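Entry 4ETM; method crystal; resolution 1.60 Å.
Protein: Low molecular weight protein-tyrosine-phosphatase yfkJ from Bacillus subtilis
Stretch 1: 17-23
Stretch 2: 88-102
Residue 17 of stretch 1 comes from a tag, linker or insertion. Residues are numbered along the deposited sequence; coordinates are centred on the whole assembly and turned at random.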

ATOM      1  N   SER A  17      -7.457 -20.447 -23.290  1.00 37.48           N
ATOM      2  CA  SER A  17      -6.284 -19.653 -22.951  1.00 40.46           C
ATOM      3  C   SER A  17      -5.825 -19.856 -21.508  1.00 36.68           C
ATOM      4  O   SER A  17      -6.626 -20.096 -20.606  1.00 34.29           O
ATOM      5  N   MET A  18      -4.520 -19.751 -21.309  1.00 35.47           N
ATOM      6  CA  MET A  18      -3.908 -20.007 -20.021  1.00 34.57           C
ATOM      7  C   MET A  18      -4.169 -18.856 -19.052  1.00 35.55           C
ATOM      8  O   MET A  18      -4.112 -17.695 -19.436  1.00 40.51           O
ATOM      9  N   ILE A  19      -4.471 -19.189 -17.804  1.00 21.47           N
ATOM     10  CA  ILE A  19      -4.688 -18.192 -16.762  1.00 24.95           C
ATOM     11  C   ILE A  19      -3.324 -17.828 -16.188  1.00 21.43           C
ATOM     12  O   ILE A  19      -2.525 -18.706 -15.887  1.00 26.37           O
ATOM     13  N   SER A  20      -3.045 -16.539 -16.057  1.00 21.70           N
ATOM     14  CA  SER A  20      -1.741 -16.129 -15.555  1.00 23.40           C
ATOM     15  C   SER A  20      -1.851 -15.396 -14.229  1.00 16.94           C
ATOM     16  O   SER A  20      -2.758 -14.579 -14.026  1.00 20.09           O
ATOM     17  N   VAL A  21      -0.908 -15.692 -13.342  1.00 16.90           N
ATOM     18  CA  VAL A  21      -0.865 -15.146 -11.994  1.00 17.09           C
ATOM     19  C   VAL A  21       0.524 -14.557 -11.735  1.00 17.51           C
ATOM     20  O   VAL A  21       1.519 -15.255 -11.873  1.00 16.09           O
ATOM     21  N   LEU A  22       0.586 -13.276 -11.384  1.00 13.49           N
ATOM     22  CA  LEU A  22       1.854 -12.635 -11.022  1.00 12.62           C
ATOM     23  C   LEU A  22       1.877 -12.340  -9.531  1.00 11.56           C
ATOM     24  O   LEU A  22       1.017 -11.624  -9.027  1.00 14.06           O
ATOM     25  N   PHE A  23       2.837 -12.937  -8.824  1.00 11.24           N
ATOM     26  CA  PHE A  23       3.047 -12.661  -7.403  1.00 10.61           C
ATOM     27  C   PHE A  23       4.014 -11.507  -7.244  1.00 12.43           C
ATOM     28  O   PHE A  23       5.028 -11.449  -7.924  1.00 13.58           O
ATOM     29  N   ALA A  88      15.203 -12.738  -9.888  1.00 14.96           N
ATOM     30  CA  ALA A  88      14.454 -11.511  -9.628  1.00 14.15           C
ATOM     31  C   ALA A  88      14.308 -10.545 -10.809  1.00 14.20           C
ATOM     32  O   ALA A  88      15.238 -10.361 -11.605  1.00 17.59           O
ATOM     33  N   ARG A  89      13.142  -9.916 -10.881  1.00 12.20           N
ATOM     34  CA  ARG A  89      12.870  -8.882 -11.873  1.00 12.22           C
ATOM     35  C   ARG A  89      11.946  -7.843 -11.271  1.00 15.63           C
ATOM     36  O   ARG A  89      11.268  -8.105 -10.273  1.00 17.71           O
ATOM     37  N   GLN A  90      11.929  -6.658 -11.861  1.00 12.10           N
ATOM     38  CA  GLN A  90      11.137  -5.565 -11.341  1.00 12.96           C
ATOM     39  C   GLN A  90       9.862  -5.462 -12.162  1.00 12.99           C
ATOM     40  O   GLN A  90       9.902  -5.514 -13.383  1.00 15.32           O
ATOM     41  N   VAL A  91       8.734  -5.313 -11.484  1.00 12.21           N
ATOM     42  CA  VAL A  91       7.449  -5.208 -12.157  1.00 11.58           C
ATOM     43  C   VAL A  91       7.365  -3.937 -13.010  1.00 16.31           C
ATOM     44  O   VAL A  91       7.983  -2.922 -12.706  1.00 18.01           O
ATOM     45  N   SER A  92       6.603  -4.014 -14.091  1.00 18.55           N
ATOM     46  CA  SER A  92       6.435  -2.875 -14.979  1.00 20.18           C
ATOM     47  C   SER A  92       4.962  -2.692 -15.295  1.00 19.47           C
ATOM     48  O   SER A  92       4.134  -3.560 -14.983  1.00 19.65           O
ATOM     49  N   GLU A  93       4.644  -1.554 -15.908  1.00 28.62           N
ATOM     50  CA  GLU A  93       3.270  -1.243 -16.298  1.00 31.59           C
ATOM     51  C   GLU A  93       2.652  -2.330 -17.163  1.00 29.08           C
ATOM     52  O   GLU A  93       1.472  -2.648 -17.018  1.00 32.59           O
ATOM     53  N   GLN A  94       3.444  -2.898 -18.067  1.00 26.84           N
ATOM     54  CA  GLN A  94       2.925  -3.911 -18.984  1.00 30.08           C
ATOM     55  C   GLN A  94       2.463  -5.183 -18.264  1.00 22.71           C
ATOM     56  O   GLN A  94       1.567  -5.880 -18.738  1.00 30.57           O
ATOM     57  N   ASP A  95       3.068  -5.478 -17.118  1.00 21.40           N
ATOM     58  CA  ASP A  95       2.651  -6.612 -16.310  1.00 21.16           C
ATOM     59  C   ASP A  95       1.190  -6.483 -15.868  1.00 21.31           C
ATOM     60  O   ASP A  95       0.493  -7.484 -15.723  1.00 21.06           O
ATOM     61  N   LEU A  96       0.741  -5.253 -15.640  1.00 22.33           N
ATOM     62  CA  LEU A  96      -0.631  -5.021 -15.199  1.00 22.03           C
ATOM     63  C   LEU A  96      -1.625  -5.562 -16.227  1.00 23.09           C
ATOM     64  O   LEU A  96      -2.600  -6.212 -15.869  1.00 28.04           O
ATOM     65  N   ASP A  97      -1.359  -5.318 -17.499  1.00 25.23           N
ATOM     66  CA  ASP A  97      -2.283  -5.732 -18.546  1.00 29.15           C
ATOM     67  C   ASP A  97      -2.090  -7.203 -18.917  1.00 31.07           C
ATOM     68  O   ASP A  97      -3.006  -7.840 -19.428  1.00 35.04           O
ATOM     69  N   ASP A  98      -0.900  -7.734 -18.654  1.00 25.79           N
ATOM     70  CA  ASP A  98      -0.538  -9.081 -19.103  1.00 28.79           C
ATOM     71  C   ASP A  98      -1.131 -10.191 -18.246  1.00 24.92           C
ATOM     72  O   ASP A  98      -1.522 -11.236 -18.755  1.00 30.84           O
ATOM     73  N   PHE A  99      -1.179  -9.971 -16.938  1.00 19.72           N
ATOM     74  CA  PHE A  99      -1.565 -11.022 -16.016  1.00 21.94           C
ATOM     75  C   PHE A  99      -3.007 -10.921 -15.565  1.00 23.61           C
ATOM     76  O   PHE A  99      -3.476  -9.849 -15.257  1.00 22.47           O
ATOM     77  N   ASP A 100      -3.687 -12.059 -15.480  1.00 19.40           N
ATOM     78  CA  ASP A 100      -5.087 -12.090 -15.093  1.00 19.99           C
ATOM     79  C   ASP A 100      -5.257 -11.728 -13.611  1.00 17.60           C
ATOM     80  O   ASP A 100      -6.216 -11.045 -13.240  1.00 22.02           O
ATOM     81  N   TYR A 101      -4.320 -12.187 -12.787  1.00 16.97           N
ATOM     82  CA  TYR A 101      -4.321 -11.916 -11.351  1.00 15.57           C
ATOM     83  C   TYR A 101      -2.993 -11.306 -10.968  1.00 16.98           C
ATOM     84  O   TYR A 101      -1.944 -11.809 -11.357  1.00 15.97           O
ATOM     85  N   ILE A 102      -3.025 -10.224 -10.205  1.00 15.51           N
ATOM     86  CA  ILE A 102      -1.803  -9.744  -9.595  1.00 14.69           C
ATOM     87  C   ILE A 102      -1.951  -9.862  -8.088  1.00 13.33           C
ATOM     88  O   ILE A 102      -2.844  -9.255  -7.508  1.00 15.50           O
TER

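The polar contacts between the two stretches centre on Ser 20 and Asp 100, where the chain leaves the helix and enters the parallel pairing of the strands. Asp 100 (chi1 m) points its CB toward the first strand, and its OD2 accepts a hydrogen bond from Ser 20 N at 2.9 Å. The exchange is reciprocal: Ser 20, whose CB points toward the second stretch and which is in the p rotamer, places OG 3.2 Å from Asp 100 N, which donates to it. Asp 100 N also makes a weak bond to Ser 20 O (3.1 Å). One water reinforces this corner, lying 2.6 Å from Ser 20 OG and donating to Asp 100 OD2 (2.9 Å) and, weakly, to Asp 98 O (3.4 Å). Beyond it the strands are joined by Tyr 101 N to Ser 20 O (3.1 Å) and by a nearly linear bond from Leu 22 N to Tyr 101 O (2.9 Å).

The strand pairing sends alternate side chains to opposite faces. On one, Val 21 (t) and Tyr 101 (m) lie side by side, with Val 21 CG2 4.3 Å from Tyr 101 CD2; Ile 19 (m) brings CG2 to 3.9 Å from Tyr 101 CE2, at the edge of the ring.

The other face carries Leu 22 and Ile 102. Leu 22 (chi1 t, chi2 p) is the most extensively covered residue of the contact. Its CB sits over one face of the Phe 99 ring (chi1 m), 3.6 Å from the centroid, in a CH-pi contact. Farther out, Leu 22 CD2 approaches Val 91 CG2 (4.1 Å) and Asp 95 CB (3.9 Å), while CD1 lies 3.7 Å from Arg 89 NH2. A salt bridge between Arg 89 NH1 and Asp 95 OD2 (2.9 Å) ties together these two neighbours of the leucine.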

ATOM      1  CB  SER A  17      -6.548 -18.168 -23.217  1.00 47.80           C
ATOM      2  OG  SER A  17      -7.689 -17.724 -22.501  1.00 47.95           O
ATOM      3  CB  MET A  18      -2.409 -20.207 -20.215  1.00 35.85           C
ATOM      4  CG  MET A  18      -1.736 -20.991 -19.114  1.00 39.49           C
ATOM      5  SD  MET A  18      -0.623 -22.206 -19.834  1.00 61.37           S
ATOM      6  CE  MET A  18       0.031 -22.962 -18.363  1.00 49.32           C
ATOM      7  CB  ILE A  19      -5.580 -18.747 -15.630  1.00 21.28           C
ATOM      8  CG1 ILE A  19      -6.953 -19.149 -16.184  1.00 26.22           C
ATOM      9  CG2 ILE A  19      -5.698 -17.732 -14.467  1.00 21.07           C
ATOM     10  CD1 ILE A  19      -7.658 -20.215 -15.366  1.00 32.81           C
ATOM     11  CB  SER A  20      -1.012 -15.259 -16.575  1.00 19.74           C
ATOM     12  OG  SER A  20      -1.853 -14.206 -17.009  1.00 25.09           O
ATOM     13  CB  VAL A  21      -1.146 -16.254 -10.959  1.00 17.59           C
ATOM     14  CG1 VAL A  21      -1.125 -15.699  -9.551  1.00 19.90           C
ATOM     15  CG2 VAL A  21      -2.486 -16.924 -11.251  1.00 16.97           C
ATOM     16  CB  LEU A  22       2.063 -11.344 -11.811  1.00 15.61           C
ATOM     17  CG  LEU A  22       3.339 -10.613 -11.399  1.00 16.76           C
ATOM     18  CD1 LEU A  22       4.549 -11.396 -11.851  1.00 12.74           C
ATOM     19  CD2 LEU A  22       3.356  -9.197 -11.985  1.00 14.76           C
ATOM     20  CB  PHE A  23       3.562 -13.888  -6.661  1.00 11.20           C
ATOM     21  CG  PHE A  23       2.594 -15.020  -6.637  1.00 13.76           C
ATOM     22  CD1 PHE A  23       1.555 -15.043  -5.718  1.00 13.02           C
ATOM     23  CD2 PHE A  23       2.705 -16.059  -7.549  1.00 14.27           C
ATOM     24  CE1 PHE A  23       0.651 -16.089  -5.696  1.00 16.56           C
ATOM     25  CE2 PHE A  23       1.796 -17.120  -7.531  1.00 15.01           C
ATOM     26  CZ  PHE A  23       0.768 -17.129  -6.610  1.00 17.57           C
ATOM     27  CB  ALA A  88      15.049 -10.771  -8.434  1.00 13.76           C
ATOM     28  CB  ARG A  89      12.254  -9.470 -13.143  1.00 16.35           C
ATOM     29  CG  ARG A  89      10.744  -9.702 -13.089  1.00 18.11           C
ATOM     30  CD  ARG A  89      10.263 -10.276 -14.426  1.00 12.44           C
ATOM     31  NE  ARG A  89       8.858 -10.671 -14.430  1.00 17.53           N
ATOM     32  CZ  ARG A  89       7.854  -9.840 -14.695  1.00 19.48           C
ATOM     33  NH1 ARG A  89       8.091  -8.555 -14.965  1.00 16.99           N
ATOM     34  NH2 ARG A  89       6.613 -10.292 -14.681  1.00 17.83           N
ATOM     35  CB  GLN A  90      11.923  -4.258 -11.425  1.00 13.85           C
ATOM     36  CG  GLN A  90      11.209  -3.042 -10.849  1.00 13.02           C
ATOM     37  CD  GLN A  90      12.135  -1.852 -10.708  1.00 15.06           C
ATOM     38  OE1 GLN A  90      13.029  -1.643 -11.530  1.00 22.97           O
ATOM     39  NE2 GLN A  90      11.931  -1.065  -9.671  1.00 16.09           N
ATOM     40  CB  VAL A  91       6.311  -5.227 -11.131  1.00 15.38           C
ATOM     41  CG1 VAL A  91       6.305  -3.932 -10.327  1.00 17.02           C
ATOM     42  CG2 VAL A  91       4.973  -5.480 -11.813  1.00 17.49           C
ATOM     43  CB  SER A  92       7.236  -3.073 -16.259  1.00 27.93           C
ATOM     44  OG  SER A  92       6.767  -4.192 -16.975  1.00 27.73           O
ATOM     45  CB  GLU A  93       3.210   0.092 -17.043  1.00 32.82           C
ATOM     46  CG  GLU A  93       3.569   1.299 -16.196  1.00 37.53           C
ATOM     47  CD  GLU A  93       3.090   2.597 -16.816  1.00 48.61           C
ATOM     48  OE1 GLU A  93       3.352   3.672 -16.233  1.00 55.71           O
ATOM     49  OE2 GLU A  93       2.445   2.538 -17.883  1.00 50.07           O
ATOM     50  CB  GLN A  94       3.950  -4.237 -20.077  1.00 31.69           C
ATOM     51  CG  GLN A  94       3.388  -5.056 -21.233  1.00 41.50           C
ATOM     52  CD  GLN A  94       2.199  -4.382 -21.899  1.00 45.54           C
ATOM     53  OE1 GLN A  94       2.234  -3.184 -22.195  1.00 48.21           O
ATOM     54  NE2 GLN A  94       1.132  -5.145 -22.127  1.00 43.28           N
ATOM     55  CB  ASP A  95       3.538  -6.750 -15.068  1.00 21.35           C
ATOM     56  CG  ASP A  95       4.926  -7.282 -15.383  1.00 25.04           C
ATOM     57  OD1 ASP A  95       5.041  -8.300 -16.097  1.00 26.70           O
ATOM     58  OD2 ASP A  95       5.905  -6.687 -14.888  1.00 21.56           O
ATOM     59  CB  LEU A  96      -0.882  -3.527 -14.959  1.00 21.55           C
ATOM     60  CG  LEU A  96       0.038  -2.831 -13.956  1.00 31.13           C
ATOM     61  CD1 LEU A  96      -0.211  -1.335 -13.969  1.00 34.37           C
ATOM     62  CD2 LEU A  96      -0.163  -3.385 -12.571  1.00 31.98           C
ATOM     63  CB  ASP A  97      -2.113  -4.853 -19.785  1.00 32.50           C
ATOM     64  CG  ASP A  97      -2.572  -3.416 -19.558  1.00 39.17           C
ATOM     65  OD1 ASP A  97      -3.436  -3.184 -18.680  1.00 32.47           O
ATOM     66  OD2 ASP A  97      -2.076  -2.516 -20.271  1.00 48.99           O
ATOM     67  CB  ASP A  98       0.984  -9.243 -19.145  1.00 33.76           C
ATOM     68  CG  ASP A  98       1.603  -8.662 -20.402  1.00 43.74           C
ATOM     69  OD1 ASP A  98       0.935  -7.858 -21.086  1.00 47.51           O
ATOM     70  OD2 ASP A  98       2.765  -9.007 -20.701  1.00 48.40           O
ATOM     71  CB  PHE A  99      -0.640 -11.007 -14.801  1.00 19.06           C
ATOM     72  CG  PHE A  99       0.742 -11.535 -15.084  1.00 18.96           C
ATOM     73  CD1 PHE A  99       1.024 -12.889 -14.947  1.00 21.41           C
ATOM     74  CD2 PHE A  99       1.763 -10.685 -15.471  1.00 17.68           C
ATOM     75  CE1 PHE A  99       2.295 -13.385 -15.202  1.00 19.46           C
ATOM     76  CE2 PHE A  99       3.041 -11.183 -15.726  1.00 22.10           C
ATOM     77  CZ  PHE A  99       3.297 -12.542 -15.598  1.00 17.05           C
ATOM     78  CB  ASP A 100      -5.685 -13.466 -15.415  1.00 18.65           C
ATOM     79  CG  ASP A 100      -5.660 -13.771 -16.902  1.00 29.18           C
ATOM     80  OD1 ASP A 100      -6.204 -12.952 -17.676  1.00 29.47           O
ATOM     81  OD2 ASP A 100      -5.083 -14.810 -17.300  1.00 26.47           O
ATOM     82  CB  TYR A 101      -4.474 -13.210 -10.552  1.00 18.62           C
ATOM     83  CG  TYR A 101      -5.823 -13.859 -10.690  1.00 19.45           C
ATOM     84  CD1 TYR A 101      -6.814 -13.641  -9.747  1.00 19.07           C
ATOM     85  CD2 TYR A 101      -6.094 -14.702 -11.747  1.00 17.13           C
ATOM     86  CE1 TYR A 101      -8.063 -14.231  -9.870  1.00 23.26           C
ATOM     87  CE2 TYR A 101      -7.338 -15.300 -11.879  1.00 18.00           C
ATOM     88  CZ  TYR A 101      -8.309 -15.061 -10.930  1.00 22.07           C
ATOM     89  OH  TYR A 101      -9.546 -15.658 -11.045  1.00 24.70           O
ATOM     90  CB  ILE A 102      -1.480  -8.316 -10.039  1.00 17.02           C
ATOM     91  CG1 ILE A 102      -1.358  -8.274 -11.575  1.00 21.23           C
ATOM     92  CG2 ILE A 102      -0.226  -7.826  -9.326  1.00 15.44           C
ATOM     93  CD1 ILE A 102      -0.894  -6.962 -12.136  1.00 20.67           C
TER
HETATM   94  O   HOH W   1      -3.066 -14.247 -19.356  1.00 34.07           O